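Local atomic coordinates of possible thiol-disulfide isomerase (PDB entry 3HCZ), a protein that probably catalyses thiol-disulfide exchange as a member of the thioredoxin-like AhpC/TSA family, although its physiological role is unknown. Residues Y68-W79 against L92-F103; L26-T34 against L118-A126. All coordinates share one frame; numbering follows the deposited sequence.

Contact 1: residues Y68-W79 against L92-F103; sequences YAANIERKDEEW and LNVRDSKNHTDF. With SO4 (sulfate ion), chain C.
Strands 65-71 and 92-95 meet here as parallel neighbours at one border of the central sheet, and the loops that follow them are tied together by two arginines. Ala69 N donates to Leu92 O and Ala69 O accepts from Val94 N; Asn71 N to Val94 O continues the pairing. On the sheet face carrying Tyr68 and Val94, Val94 CG2 sits over the Tyr68 ring, 3.4 Å from CE2; on the face carrying Asn71 and Arg95, Arg95 CB lies over the six-membered ring of Trp79, 3.6 Å from its centroid. The helix that brings Trp79 links the two strands, so this is a beta-alpha-beta crossover of the thioredoxin-like fold. Bent at chi3 (62°), Arg95 turns its guanidinium edge to Asp76: NE (2.9 Å) and NH1 (3.0 Å) both grip OD1, from above the carboxylate plane, while NH2 donates to Glu73 O. Arg74 NH1 forms a salt bridge with Asp96 OD2 (2.7 Å) and its NH2 a bond to Thr101 O (2.8 Å), both partners near the guanidinium plane; NH2 also meets a sulfate, probably from the crystallisation liquor. Asp96 OD2 also accepts from Thr101 N, on the opposite face of the carboxylate. Ile72 CG2 stands almost centrally over the Phe103 ring, 3.8 Å from its centroid.

Contact 2: residues L26-T34 against L118-A126; sequences LYDVQAKYT and LDKNKVIIA. With SO4 (sulfate ion), chain E.
Two bends in the Lys122 side chain, at chi2 (-58°) and chi4 (-68°), fold it back against residues 26-34 and carry NZ to Val29 O. Lys122 NZ lies 2.9 Å from Val29 O and is tilted from the carbonyl plane. On the way Lys122 CG passes 4.0 Å from Tyr27 CD1, the two side chains running antiparallel alongside one another; the hydroxyl of that tyrosine bonds to Ala11 O. Further out, Lys122 CE packs against Leu26 O. The ammonium is buried but well supplied with acceptors: besides Val29 O it donates to two waters, one bound to Tyr27 O and the other lying within hydrogen-bonding distance of Ala31 O and Asp119 O, and makes a weak bond to Lys120 O. These oxygens together probably stabilise the positive charge. Alongside, Leu118 and Thr34 form an antiparallel hydrogen-bonded pair, Leu118 N to Thr34 O and Thr34 N to Leu118 O, and Leu118 CD1 meets Leu26 CD2 tip to tip at 4.1 Å. Tyr33 has Leu118 O at its ring edge, and Ile125 CD1 approaches Tyr33 CE1 at 3.7 Å, coming in roughly perpendicular to the tyrosine side chain. Helix 134-147 adjoins this pair and supplies Glu142 to the tyrosine hydroxyl. The chain reverses between Leu118 and Ile124 through a type I turn from Asp119 to Lys122. Asp119 OD1 accepts from Asn121 N and Val123 N on opposite faces of its carboxylate, the first bond closing an Asx turn. Residues 118-126 thus form the turn of the beta hairpin between the last two strands of a thioredoxin-like sheet, fastened by Lys122 to the segment leading into the central strand.

Contact 1 and contact 2 work on opposite flanks of strand 33-39, in one five-stranded sheet: the first joins strands 65-71 and 92-95 on one side, the second brings in the 114-118 and 124-127 hairpin on the other. Their centres are 19 Å apart, yet they touch through Val29: its CG2 lies 3.8 Å from Tyr68 CD1 and 3.6 Å from Leu92 CD2. Contact 1 is nested along the chain within the loop that contact 2 closes. Contact 1 binds a sulfate through the backbone N of Asp76 and of Glu77, contact 2 another through Lys32 N, both probably from the crystallisation liquor.

Contact 1: residues Y68-W79 against L92-F103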
loop_
_atom_site.group_PDB
_atom_site.type_symbol
_atom_site.label_atom_id
_atom_site.label_comp_id
_atom_site.label_asym_id
_atom_site.label_seq_id
_atom_site.Cartn_x
_atom_site.Cartn_y
_atom_site.Cartn_z
ATOM N N TYR A 68 -3.267 1.878 -0.398
ATOM C CA TYR A 68 -3.812 0.968 0.599
ATOM C C TYR A 68 -2.653 0.839 1.564
ATOM O O TYR A 68 -1.720 0.010 1.344
ATOM C CB TYR A 68 -4.192 -0.362 -0.077
ATOM C CG TYR A 68 -5.085 -1.252 0.782
ATOM C CD1 TYR A 68 -6.474 -1.075 0.778
ATOM C CD2 TYR A 68 -4.543 -2.293 1.523
ATOM C CE1 TYR A 68 -7.308 -1.898 1.555
ATOM C CE2 TYR A 68 -5.377 -3.148 2.300
ATOM C CZ TYR A 68 -6.745 -2.928 2.308
ATOM O OH TYR A 68 -7.542 -3.762 3.087
ATOM N N ALA A 69 -2.651 1.709 2.598
ATOM C CA ALA A 69 -1.506 1.821 3.475
ATOM C C ALA A 69 -1.730 0.801 4.602
ATOM O O ALA A 69 -2.485 1.059 5.556
ATOM C CB ALA A 69 -1.316 3.245 4.026
ATOM N N ALA A 70 -1.136 -0.371 4.420
ATOM C CA ALA A 70 -1.399 -1.556 5.275
ATOM C C ALA A 70 -0.388 -1.563 6.435
ATOM O O ALA A 70 0.747 -2.030 6.300
ATOM C CB ALA A 70 -1.288 -2.834 4.429
ATOM N N ASN A 71 -0.805 -1.019 7.575
ATOM C CA ASN A 71 0.036 -1.055 8.729
ATOM C C ASN A 71 0.032 -2.487 9.306
ATOM O O ASN A 71 -1.033 -3.097 9.421
ATOM C CB ASN A 71 -0.439 -0.017 9.732
ATOM C CG ASN A 71 0.321 -0.090 11.005
ATOM O OD1 ASN A 71 0.002 -0.899 11.889
ATOM N ND2 ASN A 71 1.336 0.775 11.144
ATOM N N ILE A 72 1.225 -3.031 9.596
ATOM C CA ILE A 72 1.357 -4.439 10.000
ATOM C C ILE A 72 1.256 -4.694 11.506
ATOM O O ILE A 72 1.513 -5.820 11.963
ATOM C CB ILE A 72 2.639 -5.073 9.405
ATOM C CG1 ILE A 72 3.920 -4.405 9.977
ATOM C CG2 ILE A 72 2.595 -4.958 7.892
ATOM C CD1 ILE A 72 5.167 -5.258 9.859
ATOM N N GLU A 73 0.861 -3.693 12.299
ATOM C CA GLU A 73 1.007 -3.811 13.768
ATOM C C GLU A 73 -0.199 -4.497 14.353
ATOM O O GLU A 73 -1.245 -4.534 13.711
ATOM C CB GLU A 73 1.150 -2.422 14.405
ATOM C CG GLU A 73 2.433 -1.690 13.961
ATOM C CD GLU A 73 2.547 -0.309 14.568
ATOM O OE1 GLU A 73 2.600 -0.190 15.827
ATOM O OE2 GLU A 73 2.569 0.666 13.804
ATOM N N ARG A 74 -0.075 -5.006 15.577
ATOM C CA ARG A 74 -1.158 -5.770 16.194
ATOM C C ARG A 74 -1.911 -5.008 17.273
ATOM O O ARG A 74 -2.692 -5.611 18.021
ATOM C CB ARG A 74 -0.616 -7.120 16.722
ATOM C CG ARG A 74 -0.033 -8.013 15.614
ATOM C CD ARG A 74 -1.177 -8.430 14.631
ATOM N NE ARG A 74 -0.695 -9.226 13.500
ATOM C CZ ARG A 74 -1.482 -9.566 12.472
ATOM N NH1 ARG A 74 -2.781 -9.243 12.500
ATOM N NH2 ARG A 74 -0.998 -10.274 11.457
ATOM N N LYS A 75 -1.628 -3.708 17.391
ATOM C CA LYS A 75 -2.346 -2.788 18.286
ATOM C C LYS A 75 -2.626 -1.484 17.534
ATOM O O LYS A 75 -1.924 -1.149 16.574
ATOM C CB LYS A 75 -1.528 -2.458 19.527
ATOM C CG LYS A 75 -1.158 -3.646 20.371
ATOM C CD LYS A 75 -0.288 -3.252 21.552
ATOM C CE LYS A 75 0.200 -4.504 22.287
ATOM N NZ LYS A 75 0.510 -4.227 23.731
ATOM N N ASP A 76 -3.660 -0.763 17.947
ATOM C CA ASP A 76 -4.017 0.507 17.308
ATOM C C ASP A 76 -3.159 1.722 17.721
ATOM O O ASP A 76 -2.978 2.650 16.940
ATOM C CB ASP A 76 -5.466 0.868 17.666
ATOM C CG ASP A 76 -6.467 -0.055 17.049
ATOM O OD1 ASP A 76 -6.351 -0.375 15.860
ATOM O OD2 ASP A 76 -7.382 -0.476 17.786
ATOM N N GLU A 77 -2.692 1.756 18.969
ATOM C CA GLU A 77 -2.283 3.014 19.553
ATOM C C GLU A 77 -1.223 3.792 18.783
ATOM O O GLU A 77 -1.414 4.997 18.506
ATOM C CB GLU A 77 -1.847 2.823 21.001
ATOM C CG GLU A 77 -1.643 4.137 21.726
ATOM C CD GLU A 77 -1.327 3.936 23.196
ATOM O OE1 GLU A 77 -0.280 4.456 23.670
ATOM O OE2 GLU A 77 -2.128 3.244 23.882
ATOM N N GLU A 78 -0.099 3.123 18.494
ATOM C CA GLU A 78 1.040 3.775 17.844
ATOM C C GLU A 78 0.753 4.099 16.371
ATOM O O GLU A 78 1.212 5.125 15.839
ATOM C CB GLU A 78 2.301 2.915 17.940
ATOM C CG GLU A 78 2.807 2.802 19.398
ATOM C CD GLU A 78 2.962 4.182 20.066
ATOM O OE1 GLU A 78 3.708 5.055 19.531
ATOM O OE2 GLU A 78 2.344 4.394 21.140
ATOM N N TRP A 79 0.004 3.204 15.729
ATOM C CA TRP A 79 -0.448 3.417 14.368
ATOM C C TRP A 79 -1.244 4.735 14.268
ATOM O O TRP A 79 -0.958 5.593 13.417
ATOM C CB TRP A 79 -1.305 2.216 13.986
ATOM C CG TRP A 79 -2.037 2.289 12.696
ATOM C CD1 TRP A 79 -1.501 2.591 11.450
ATOM C CD2 TRP A 79 -3.426 1.994 12.477
ATOM N NE1 TRP A 79 -2.496 2.503 10.481
ATOM C CE2 TRP A 79 -3.682 2.164 11.088
ATOM C CE3 TRP A 79 -4.480 1.611 13.312
ATOM C CZ2 TRP A 79 -4.957 1.939 10.515
ATOM C CZ3 TRP A 79 -5.765 1.403 12.748
ATOM C CH2 TRP A 79 -5.987 1.566 11.358
ATOM N N LEU A 92 -5.932 5.613 2.238
ATOM C CA LEU A 92 -6.585 4.450 2.898
ATOM C C LEU A 92 -5.696 3.731 3.927
ATOM O O LEU A 92 -5.104 2.674 3.640
ATOM C CB LEU A 92 -7.207 3.489 1.887
ATOM C CG LEU A 92 -8.005 2.305 2.444
ATOM C CD1 LEU A 92 -8.965 2.746 3.591
ATOM C CD2 LEU A 92 -8.806 1.670 1.279
ATOM N N ASN A 93 -5.590 4.325 5.123
ATOM C CA ASN A 93 -4.923 3.643 6.232
ATOM C C ASN A 93 -5.749 2.474 6.750
ATOM O O ASN A 93 -6.923 2.661 7.129
ATOM C CB ASN A 93 -4.700 4.612 7.390
ATOM C CG ASN A 93 -3.665 5.665 7.058
ATOM O OD1 ASN A 93 -2.492 5.336 6.843
ATOM N ND2 ASN A 93 -4.084 6.945 7.029
ATOM N N VAL A 94 -5.150 1.299 6.748
ATOM C CA VAL A 94 -5.773 0.116 7.318
ATOM C C VAL A 94 -4.808 -0.641 8.239
ATOM O O VAL A 94 -3.577 -0.440 8.178
ATOM C CB VAL A 94 -6.343 -0.871 6.233
ATOM C CG1 VAL A 94 -7.503 -0.227 5.456
ATOM C CG2 VAL A 94 -5.247 -1.356 5.237
ATOM N N ARG A 95 -5.391 -1.488 9.092
ATOM C CA ARG A 95 -4.610 -2.361 9.963
ATOM C C ARG A 95 -5.384 -3.676 10.026
ATOM O O ARG A 95 -6.604 -3.683 9.783
ATOM C CB ARG A 95 -4.450 -1.733 11.376
ATOM C CG ARG A 95 -3.303 -2.343 12.182
ATOM C CD ARG A 95 -3.176 -1.754 13.623
ATOM N NE ARG A 95 -4.350 -1.986 14.498
ATOM C CZ ARG A 95 -4.659 -3.160 15.052
ATOM N NH1 ARG A 95 -5.734 -3.272 15.794
ATOM N NH2 ARG A 95 -3.935 -4.252 14.812
ATOM N N ASP A 96 -4.719 -4.771 10.398
ATOM C CA ASP A 96 -5.383 -6.070 10.530
ATOM C C ASP A 96 -6.050 -6.318 11.876
ATOM O O ASP A 96 -5.758 -7.301 12.571
ATOM C CB ASP A 96 -4.380 -7.170 10.135
ATOM C CG ASP A 96 -5.045 -8.539 9.965
ATOM O OD1 ASP A 96 -6.207 -8.621 9.479
ATOM O OD2 ASP A 96 -4.428 -9.533 10.360
ATOM N N SER A 97 -7.006 -5.453 12.226
ATOM C CA SER A 97 -7.578 -5.460 13.556
ATOM C C SER A 97 -8.472 -6.680 13.768
ATOM O O SER A 97 -8.766 -7.043 14.910
ATOM C CB SER A 97 -8.404 -4.174 13.839
ATOM O OG SER A 97 -9.647 -4.172 13.166
ATOM N N LYS A 98 -8.935 -7.290 12.680
ATOM C CA LYS A 98 -9.761 -8.491 12.831
ATOM C C LYS A 98 -9.021 -9.780 12.503
ATOM O O LYS A 98 -9.662 -10.832 12.297
ATOM C CB LYS A 98 -11.009 -8.367 11.982
ATOM C CG LYS A 98 -11.867 -7.213 12.392
ATOM C CD LYS A 98 -12.923 -7.667 13.329
ATOM C CE LYS A 98 -13.869 -6.508 13.609
ATOM N NZ LYS A 98 -15.273 -6.953 13.689
ATOM N N ASN A 99 -7.695 -9.704 12.465
ATOM C CA ASN A 99 -6.858 -10.884 12.377
ATOM C C ASN A 99 -7.137 -11.812 11.191
ATOM O O ASN A 99 -7.465 -13.005 11.380
ATOM C CB ASN A 99 -7.028 -11.693 13.663
ATOM C CG ASN A 99 -6.772 -10.864 14.848
ATOM O OD1 ASN A 99 -7.720 -10.412 15.517
ATOM N ND2 ASN A 99 -5.494 -10.559 15.081
ATOM N N HIS A 100 -7.028 -11.278 9.983
ATOM C CA HIS A 100 -7.263 -12.085 8.801
ATOM C C HIS A 100 -6.002 -12.209 7.979
ATOM O O HIS A 100 -6.009 -12.858 6.941
ATOM C CB HIS A 100 -8.379 -11.479 7.962
ATOM C CG HIS A 100 -9.698 -11.450 8.666
ATOM N ND1 HIS A 100 -10.258 -12.570 9.242
ATOM C CD2 HIS A 100 -10.544 -10.431 8.930
ATOM C CE1 HIS A 100 -11.404 -12.246 9.819
ATOM N NE2 HIS A 100 -11.610 -10.951 9.627
ATOM N N THR A 101 -4.927 -11.564 8.412
ATOM C CA THR A 101 -3.781 -11.473 7.519
ATOM C C THR A 101 -2.521 -11.983 8.136
ATOM O O THR A 101 -2.077 -11.561 9.209
ATOM C CB THR A 101 -3.492 -10.033 7.025
ATOM O OG1 THR A 101 -4.720 -9.338 6.711
ATOM C CG2 THR A 101 -2.515 -10.072 5.846
ATOM N N ASP A 102 -1.925 -12.906 7.439
ATOM C CA ASP A 102 -0.673 -13.438 7.859
ATOM C C ASP A 102 0.402 -12.761 7.002
ATOM O O ASP A 102 0.553 -13.166 5.851
ATOM C CB ASP A 102 -0.722 -14.921 7.539
ATOM C CG ASP A 102 0.402 -15.667 8.175
ATOM O OD1 ASP A 102 0.191 -16.872 8.507
ATOM O OD2 ASP A 102 1.489 -15.053 8.350
ATOM N N PHE A 103 1.099 -11.720 7.497
ATOM C CA PHE A 103 1.924 -10.888 6.578
ATOM C C PHE A 103 3.135 -11.643 6.033
ATOM O O PHE A 103 3.581 -11.412 4.898
ATOM C CB PHE A 103 2.335 -9.554 7.191
ATOM C CG PHE A 103 1.174 -8.644 7.481
ATOM C CD1 PHE A 103 0.581 -7.933 6.474
ATOM C CD2 PHE A 103 0.714 -8.493 8.777
ATOM C CE1 PHE A 103 -0.513 -7.085 6.701
ATOM C CE2 PHE A 103 -0.370 -7.653 9.033
ATOM C CZ PHE A 103 -0.974 -6.937 8.012
HETATM S S SO4 C . -4.356 -0.747 21.401
HETATM O O1 SO4 C . -3.219 0.129 21.136
HETATM O O2 SO4 C . -5.512 0.072 21.744
HETATM O O3 SO4 C . -4.714 -1.608 20.262
HETATM O O4 SO4 C . -4.024 -1.601 22.541
HETATM O O HOH W 1 -1.857 2.640 7.668
HETATM O O HOH W 2 -1.995 -5.114 10.911
#

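Contact 2: residues L26-T34 against L118-A126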
loop_
_atom_site.group_PDB
_atom_site.type_symbol
_atom_site.label_atom_id
_atom_site.label_comp_id
_atom_site.label_asym_id
_atom_site.label_seq_id
_atom_site.Cartn_x
_atom_site.Cartn_y
_atom_site.Cartn_z
ATOM N N LEU A 26 -9.205 -4.937 0.272
ATOM C CA LEU A 26 -8.373 -4.491 -0.853
ATOM C C LEU A 26 -9.119 -4.552 -2.188
ATOM O O LEU A 26 -9.083 -3.583 -2.995
ATOM C CB LEU A 26 -7.057 -5.300 -0.913
ATOM C CG LEU A 26 -6.218 -5.020 -2.167
ATOM C CD1 LEU A 26 -5.716 -3.559 -2.149
ATOM C CD2 LEU A 26 -5.028 -6.023 -2.219
ATOM N N TYR A 27 -9.814 -5.662 -2.430
ATOM C CA TYR A 27 -10.460 -5.864 -3.696
ATOM C C TYR A 27 -11.629 -4.897 -3.938
ATOM O O TYR A 27 -12.072 -4.701 -5.090
ATOM C CB TYR A 27 -10.961 -7.316 -3.796
ATOM C CG TYR A 27 -9.870 -8.329 -4.179
ATOM C CD1 TYR A 27 -8.519 -8.012 -4.086
ATOM C CD2 TYR A 27 -10.212 -9.618 -4.550
ATOM C CE1 TYR A 27 -7.526 -8.940 -4.419
ATOM C CE2 TYR A 27 -9.247 -10.563 -4.879
ATOM C CZ TYR A 27 -7.909 -10.216 -4.810
ATOM O OH TYR A 27 -6.982 -11.166 -5.140
ATOM N N ASP A 28 -12.111 -4.280 -2.879
ATOM C CA ASP A 28 -13.221 -3.331 -2.987
ATOM C C ASP A 28 -12.786 -1.892 -3.277
ATOM O O ASP A 28 -13.645 -1.022 -3.540
ATOM C CB ASP A 28 -14.093 -3.379 -1.719
ATOM C CG ASP A 28 -14.864 -4.672 -1.611
ATOM O OD1 ASP A 28 -15.214 -5.215 -2.674
ATOM O OD2 ASP A 28 -15.108 -5.166 -0.486
ATOM N N VAL A 29 -11.489 -1.654 -3.282
ATOM C CA VAL A 29 -10.937 -0.359 -3.622
ATOM C C VAL A 29 -11.148 -0.132 -5.115
ATOM O O VAL A 29 -10.857 -1.027 -5.907
ATOM C CB VAL A 29 -9.459 -0.258 -3.254
ATOM C CG1 VAL A 29 -8.886 1.090 -3.747
ATOM C CG2 VAL A 29 -9.338 -0.369 -1.691
ATOM N N GLN A 30 -11.671 1.032 -5.458
ATOM C CA GLN A 30 -11.814 1.476 -6.824
ATOM C C GLN A 30 -10.824 2.499 -7.171
ATOM O O GLN A 30 -10.948 3.603 -6.751
ATOM C CB GLN A 30 -13.120 2.195 -7.036
ATOM C CG GLN A 30 -14.215 1.599 -6.421
ATOM C CD GLN A 30 -14.889 0.749 -7.366
ATOM O OE1 GLN A 30 -14.456 -0.348 -7.581
ATOM N NE2 GLN A 30 -15.954 1.244 -7.978
ATOM N N ALA A 31 -9.889 2.146 -8.004
ATOM C CA ALA A 31 -8.861 3.106 -8.400
ATOM C C ALA A 31 -8.139 2.589 -9.649
ATOM O O ALA A 31 -7.947 1.378 -9.810
ATOM C CB ALA A 31 -7.813 3.274 -7.226
ATOM N N LYS A 32 -7.713 3.508 -10.512
ATOM C CA LYS A 32 -6.969 3.142 -11.697
ATOM C C LYS A 32 -5.676 2.385 -11.300
ATOM O O LYS A 32 -5.288 1.388 -11.964
ATOM C CB LYS A 32 -6.639 4.386 -12.531
ATOM C CG LYS A 32 -5.763 4.078 -13.724
ATOM C CD LYS A 32 -5.565 5.313 -14.575
ATOM C CE LYS A 32 -4.880 4.918 -15.839
ATOM N NZ LYS A 32 -4.442 6.102 -16.616
ATOM N N TYR A 33 -4.999 2.851 -10.232
ATOM C CA TYR A 33 -3.819 2.131 -9.694
ATOM C C TYR A 33 -3.981 2.143 -8.201
ATOM O O TYR A 33 -4.428 3.162 -7.652
ATOM C CB TYR A 33 -2.483 2.840 -9.941
ATOM C CG TYR A 33 -2.162 2.933 -11.384
ATOM C CD1 TYR A 33 -1.775 1.798 -12.108
ATOM C CD2 TYR A 33 -2.271 4.150 -12.049
ATOM C CE1 TYR A 33 -1.508 1.900 -13.522
ATOM C CE2 TYR A 33 -2.004 4.250 -13.435
ATOM C CZ TYR A 33 -1.614 3.117 -14.144
ATOM O OH TYR A 33 -1.354 3.230 -15.510
ATOM N N THR A 34 -3.653 1.019 -7.568
ATOM C CA THR A 34 -3.569 0.948 -6.108
ATOM C C THR A 34 -2.128 0.670 -5.716
ATOM O O THR A 34 -1.523 -0.310 -6.187
ATOM C CB THR A 34 -4.464 -0.162 -5.480
ATOM O OG1 THR A 34 -5.811 0.045 -5.880
ATOM C CG2 THR A 34 -4.356 -0.168 -3.887
ATOM N N LEU A 118 -0.410 -2.017 -8.084
ATOM C CA LEU A 118 -1.429 -2.884 -8.686
ATOM C C LEU A 118 -2.210 -2.082 -9.717
ATOM O O LEU A 118 -2.440 -0.885 -9.523
ATOM C CB LEU A 118 -2.451 -3.344 -7.621
ATOM C CG LEU A 118 -1.856 -3.865 -6.306
ATOM C CD1 LEU A 118 -2.898 -4.230 -5.219
ATOM C CD2 LEU A 118 -0.880 -5.068 -6.569
ATOM N N ASP A 119 -2.683 -2.761 -10.749
ATOM C CA ASP A 119 -3.554 -2.095 -11.734
ATOM C C ASP A 119 -5.029 -1.968 -11.263
ATOM O O ASP A 119 -5.362 -2.251 -10.081
ATOM C CB ASP A 119 -3.424 -2.748 -13.136
ATOM C CG ASP A 119 -4.168 -4.075 -13.266
ATOM O OD1 ASP A 119 -4.835 -4.555 -12.329
ATOM O OD2 ASP A 119 -4.099 -4.660 -14.361
ATOM N N LYS A 120 -5.918 -1.532 -12.169
ATOM C CA LYS A 120 -7.320 -1.323 -11.776
ATOM C C LYS A 120 -7.986 -2.600 -11.239
ATOM O O LYS A 120 -8.885 -2.505 -10.392
ATOM C CB LYS A 120 -8.179 -0.729 -12.892
ATOM C CG LYS A 120 -8.528 -1.701 -13.965
ATOM C CD LYS A 120 -9.670 -1.153 -14.855
ATOM C CE LYS A 120 -10.999 -1.766 -14.435
ATOM N NZ LYS A 120 -11.988 -0.704 -14.075
ATOM N N ASN A 121 -7.523 -3.767 -11.701
ATOM C CA ASN A 121 -8.086 -5.055 -11.263
ATOM C C ASN A 121 -7.229 -5.781 -10.220
ATOM O O ASN A 121 -7.387 -7.006 -10.000
ATOM C CB ASN A 121 -8.327 -5.926 -12.484
ATOM C CG ASN A 121 -9.241 -5.260 -13.479
ATOM O OD1 ASN A 121 -10.341 -4.779 -13.125
ATOM N ND2 ASN A 121 -8.781 -5.166 -14.716
ATOM N N LYS A 122 -6.329 -5.027 -9.586
ATOM C CA LYS A 122 -5.471 -5.514 -8.477
ATOM C C LYS A 122 -4.425 -6.503 -8.956
ATOM O O LYS A 122 -3.827 -7.216 -8.128
ATOM C CB LYS A 122 -6.255 -6.105 -7.293
ATOM C CG LYS A 122 -7.388 -5.191 -6.757
ATOM C CD LYS A 122 -6.855 -3.813 -6.316
ATOM C CE LYS A 122 -8.018 -2.844 -5.964
ATOM N NZ LYS A 122 -8.768 -2.509 -7.203
ATOM N N VAL A 123 -4.161 -6.493 -10.266
ATOM C CA VAL A 123 -3.027 -7.276 -10.807
ATOM C C VAL A 123 -1.693 -6.610 -10.470
ATOM O O VAL A 123 -1.531 -5.380 -10.566
ATOM C CB VAL A 123 -3.143 -7.469 -12.273
ATOM C CG1 VAL A 123 -1.814 -8.080 -12.861
ATOM C CG2 VAL A 123 -4.333 -8.346 -12.539
ATOM N N ILE A 124 -0.713 -7.423 -10.085
ATOM C CA ILE A 124 0.555 -6.877 -9.679
ATOM C C ILE A 124 1.313 -6.400 -10.916
ATOM O O ILE A 124 1.632 -7.217 -11.825
ATOM C CB ILE A 124 1.392 -7.956 -8.907
ATOM C CG1 ILE A 124 0.695 -8.307 -7.563
ATOM C CG2 ILE A 124 2.861 -7.451 -8.664
ATOM C CD1 ILE A 124 1.165 -9.650 -6.990
ATOM N N ILE A 125 1.650 -5.109 -10.942
ATOM C CA ILE A 125 2.414 -4.564 -12.113
ATOM C C ILE A 125 3.836 -4.078 -11.751
ATOM O O ILE A 125 4.676 -3.902 -12.636
ATOM C CB ILE A 125 1.635 -3.466 -12.893
ATOM C CG1 ILE A 125 1.285 -2.260 -11.995
ATOM C CG2 ILE A 125 0.329 -4.069 -13.500
ATOM C CD1 ILE A 125 0.600 -1.095 -12.799
ATOM N N ALA A 126 4.106 -3.949 -10.459
ATOM C CA ALA A 126 5.422 -3.631 -9.933
ATOM C C ALA A 126 5.569 -4.242 -8.524
ATOM O O ALA A 126 4.632 -4.231 -7.728
ATOM C CB ALA A 126 5.686 -2.113 -9.930
HETATM S S SO4 E . -10.231 6.770 -10.060
HETATM O O1 SO4 E . -10.427 7.867 -11.005
HETATM O O2 SO4 E . -9.752 7.323 -8.795
HETATM O O3 SO4 E . -11.516 6.123 -9.807
HETATM O O4 SO4 E . -9.273 5.799 -10.588
HETATM O O HOH W 3 -10.557 -4.433 -7.873
HETATM O O HOH W 4 -6.862 -0.690 -8.319
HETATM O O HOH W 5 -10.401 -0.354 -9.395
HETATM O O HOH W 6 -5.109 0.240 -14.335
#